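Local coordinates for protein Ton_1535 (Thermococcus onnurineus, PDB 3ZPJ) that is of unknown function but folds into an all-helical alpha-solenoid that contains a left-handed helical turn, at residues Tyr229-Ile234 against Ile245-Val250. Residues are numbered along the deposited sequence; the frame is centred on the assembly and turned at random.
Sequences YALAII and IGELEV
Ala-230 packs on Ala-221 and Leu-222 of helix 216-223, and the contact with residues 245-250 is carried by Leu-231 and Ile-234. Leu-231 sets off obliquely, CG anti to its own carbonyl carbon (chi1 -76°); chi2 of 175° sets CD1 anti to CA, and the other branch, CD2, meets the partner helix. That methyl lies 3.8 Å from Val-250 CG1, the valine branch anti to its own backbone N, the two side chains crossing at a slant, and 4.2 Å from Glu-247 CG, so it touches both the valine and the aliphatic stem of the glutamate. The carboxylate of Glu-247 is engaged within its own helix, where OE2 forms a salt bridge with Arg-243. Helices 227-237 and 240-256 follow each other through a short turn and run antiparallel, an alpha-alpha hairpin of the solenoid; the axes of the two segments approach to 10.2 Å at 166°. One turn after Leu-231, Ile-234 points toward the partner helix. Its CD1 reaches Val-250 CG2 at 3.7 Å, the two side chains lying alongside each other, pointing opposite ways, and also lies 4.1 Å from Gly-246 O. Gly-246 has no side chain where Ile-234 CG2 lies close; the CA atoms of the two residues are 6.9 Å apart. The side chain of Ile-234 also touches Val-213, in a loop outside the hairpin.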
ATOM      1  N   TYR A 229       1.147   6.262  17.148  1.00 47.58           N
ATOM      2  CA  TYR A 229       2.359   5.865  16.440  1.00 52.22           C
ATOM      3  C   TYR A 229       2.375   6.379  14.988  1.00 47.54           C
ATOM      4  O   TYR A 229       3.387   6.881  14.504  1.00 55.90           O
ATOM      5  CB  TYR A 229       2.526   4.345  16.493  1.00 42.89           C
ATOM      6  CG  TYR A 229       3.777   3.852  15.812  1.00 49.62           C
ATOM      7  CD1 TYR A 229       5.026   4.011  16.401  1.00 59.74           C
ATOM      8  CD2 TYR A 229       3.711   3.239  14.579  1.00 46.63           C
ATOM      9  CE1 TYR A 229       6.179   3.569  15.775  1.00 55.35           C
ATOM     10  CE2 TYR A 229       4.853   2.793  13.947  1.00 58.59           C
ATOM     11  CZ  TYR A 229       6.085   2.958  14.548  1.00 62.62           C
ATOM     12  OH  TYR A 229       7.215   2.503  13.903  1.00 65.55           O
ATOM     13  N   ALA A 230       1.242   6.267  14.306  1.00 41.46           N
ATOM     14  CA  ALA A 230       1.117   6.732  12.926  1.00 35.86           C
ATOM     15  C   ALA A 230       1.181   8.267  12.849  1.00 38.20           C
ATOM     16  O   ALA A 230       1.843   8.840  11.988  1.00 45.03           O
ATOM     17  CB  ALA A 230      -0.191   6.237  12.332  1.00 34.13           C
ATOM     18  N   LEU A 231       0.472   8.921  13.755  1.00 40.73           N
ATOM     19  CA  LEU A 231       0.525  10.367  13.858  1.00 41.91           C
ATOM     20  C   LEU A 231       1.955  10.823  14.087  1.00 46.46           C
ATOM     21  O   LEU A 231       2.395  11.822  13.518  1.00 49.02           O
ATOM     22  CB  LEU A 231      -0.361  10.817  15.000  1.00 36.52           C
ATOM     23  CG  LEU A 231      -1.823  10.735  14.599  1.00 43.91           C
ATOM     24  CD1 LEU A 231      -2.701  11.060  15.798  1.00 40.78           C
ATOM     25  CD2 LEU A 231      -2.082  11.696  13.434  1.00 40.58           C
ATOM     26  N   ALA A 232       2.682  10.069  14.908  1.00 48.85           N
ATOM     27  CA  ALA A 232       4.079  10.372  15.180  1.00 46.16           C
ATOM     28  C   ALA A 232       4.900  10.338  13.898  1.00 49.66           C
ATOM     29  O   ALA A 232       5.728  11.215  13.673  1.00 52.48           O
ATOM     30  CB  ALA A 232       4.650   9.410  16.207  1.00 40.75           C
ATOM     31  N   ILE A 233       4.663   9.338  13.049  1.00 36.53           N
ATOM     32  CA  ILE A 233       5.413   9.242  11.800  1.00 41.64           C
ATOM     33  C   ILE A 233       5.121  10.437  10.917  1.00 48.09           C
ATOM     34  O   ILE A 233       6.024  11.014  10.306  1.00 48.99           O
ATOM     35  CB  ILE A 233       5.075   7.963  11.022  1.00 38.36           C
ATOM     36  CG1 ILE A 233       5.451   6.734  11.853  1.00 40.58           C
ATOM     37  CG2 ILE A 233       5.804   7.954   9.701  1.00 35.12           C
ATOM     38  CD1 ILE A 233       4.848   5.435  11.331  1.00 49.07           C
ATOM     39  N   ILE A 234       3.849  10.813  10.874  1.00 46.51           N
ATOM     40  CA  ILE A 234       3.409  11.954  10.083  1.00 45.41           C
ATOM     41  C   ILE A 234       4.103  13.275  10.486  1.00 50.51           C
ATOM     42  O   ILE A 234       4.506  14.043   9.614  1.00 52.69           O
ATOM     43  CB  ILE A 234       1.869  12.066  10.088  1.00 38.13           C
ATOM     44  CG1 ILE A 234       1.260  10.807   9.466  1.00 37.14           C
ATOM     45  CG2 ILE A 234       1.417  13.284   9.318  1.00 36.88           C
ATOM     46  CD1 ILE A 234      -0.237  10.730   9.589  1.00 36.67           C
ATOM     47  N   ILE A 245      -3.125  17.897   6.087  1.00 43.30           N
ATOM     48  CA  ILE A 245      -3.993  16.969   5.381  1.00 43.31           C
ATOM     49  C   ILE A 245      -3.853  15.583   5.998  1.00 37.80           C
ATOM     50  O   ILE A 245      -4.843  14.891   6.217  1.00 42.61           O
ATOM     51  CB  ILE A 245      -3.672  16.897   3.867  1.00 49.10           C
ATOM     52  CG1 ILE A 245      -4.442  17.965   3.095  1.00 49.48           C
ATOM     53  CG2 ILE A 245      -4.080  15.549   3.283  1.00 50.66           C
ATOM     54  CD1 ILE A 245      -3.971  19.342   3.328  1.00 59.73           C
ATOM     55  N   GLY A 246      -2.624  15.195   6.308  1.00 38.34           N
ATOM     56  CA  GLY A 246      -2.368  13.847   6.786  1.00 42.09           C
ATOM     57  C   GLY A 246      -3.038  13.623   8.124  1.00 43.04           C
ATOM     58  O   GLY A 246      -3.661  12.583   8.365  1.00 43.02           O
ATOM     59  N   GLU A 247      -2.920  14.608   9.004  1.00 40.60           N
ATOM     60  CA  GLU A 247      -3.563  14.506  10.305  1.00 37.03           C
ATOM     61  C   GLU A 247      -5.083  14.431  10.147  1.00 35.71           C
ATOM     62  O   GLU A 247      -5.734  13.630  10.809  1.00 36.02           O
ATOM     63  CB  GLU A 247      -3.102  15.628  11.237  1.00 38.27           C
ATOM     64  CG  GLU A 247      -1.648  15.451  11.717  1.00 38.72           C
ATOM     65  CD  GLU A 247      -1.096  16.638  12.508  1.00 55.78           C
ATOM     66  OE1 GLU A 247      -1.698  17.734  12.485  1.00 60.56           O
ATOM     67  OE2 GLU A 247      -0.044  16.478  13.159  1.00 62.48           O
ATOM     68  N   LEU A 248      -5.638  15.218   9.226  1.00 36.79           N
ATOM     69  CA  LEU A 248      -7.075  15.179   8.959  1.00 35.75           C
ATOM     70  C   LEU A 248      -7.546  13.841   8.393  1.00 44.60           C
ATOM     71  O   LEU A 248      -8.594  13.328   8.793  1.00 39.76           O
ATOM     72  CB  LEU A 248      -7.492  16.325   8.037  1.00 36.60           C
ATOM     73  CG  LEU A 248      -7.310  17.699   8.686  1.00 42.31           C
ATOM     74  CD1 LEU A 248      -7.714  18.840   7.762  1.00 47.09           C
ATOM     75  CD2 LEU A 248      -8.122  17.755   9.950  1.00 43.08           C
ATOM     76  N   GLU A 249      -6.780  13.287   7.457  1.00 35.57           N
ATOM     77  CA  GLU A 249      -7.105  11.990   6.892  1.00 37.32           C
ATOM     78  C   GLU A 249      -7.117  10.954   8.012  1.00 37.87           C
ATOM     79  O   GLU A 249      -7.985  10.089   8.061  1.00 38.93           O
ATOM     80  CB  GLU A 249      -6.109  11.602   5.771  1.00 36.16           C
ATOM     81  CG  GLU A 249      -6.185  12.511   4.538  1.00 37.25           C
ATOM     82  CD  GLU A 249      -5.293  12.067   3.365  1.00 50.27           C
ATOM     83  OE1 GLU A 249      -4.178  11.546   3.606  1.00 45.54           O
ATOM     84  OE2 GLU A 249      -5.709  12.274   2.196  1.00 53.71           O
ATOM     85  N   VAL A 250      -6.166  11.062   8.931  1.00 40.98           N
ATOM     86  CA  VAL A 250      -6.111  10.119  10.032  1.00 39.49           C
ATOM     87  C   VAL A 250      -7.312  10.288  10.951  1.00 41.47           C
ATOM     88  O   VAL A 250      -7.931   9.306  11.359  1.00 44.91           O
ATOM     89  CB  VAL A 250      -4.797  10.225  10.813  1.00 37.59           C
ATOM     90  CG1 VAL A 250      -4.950   9.619  12.199  1.00 33.99           C
ATOM     91  CG2 VAL A 250      -3.711   9.505  10.055  1.00 30.37           C
TER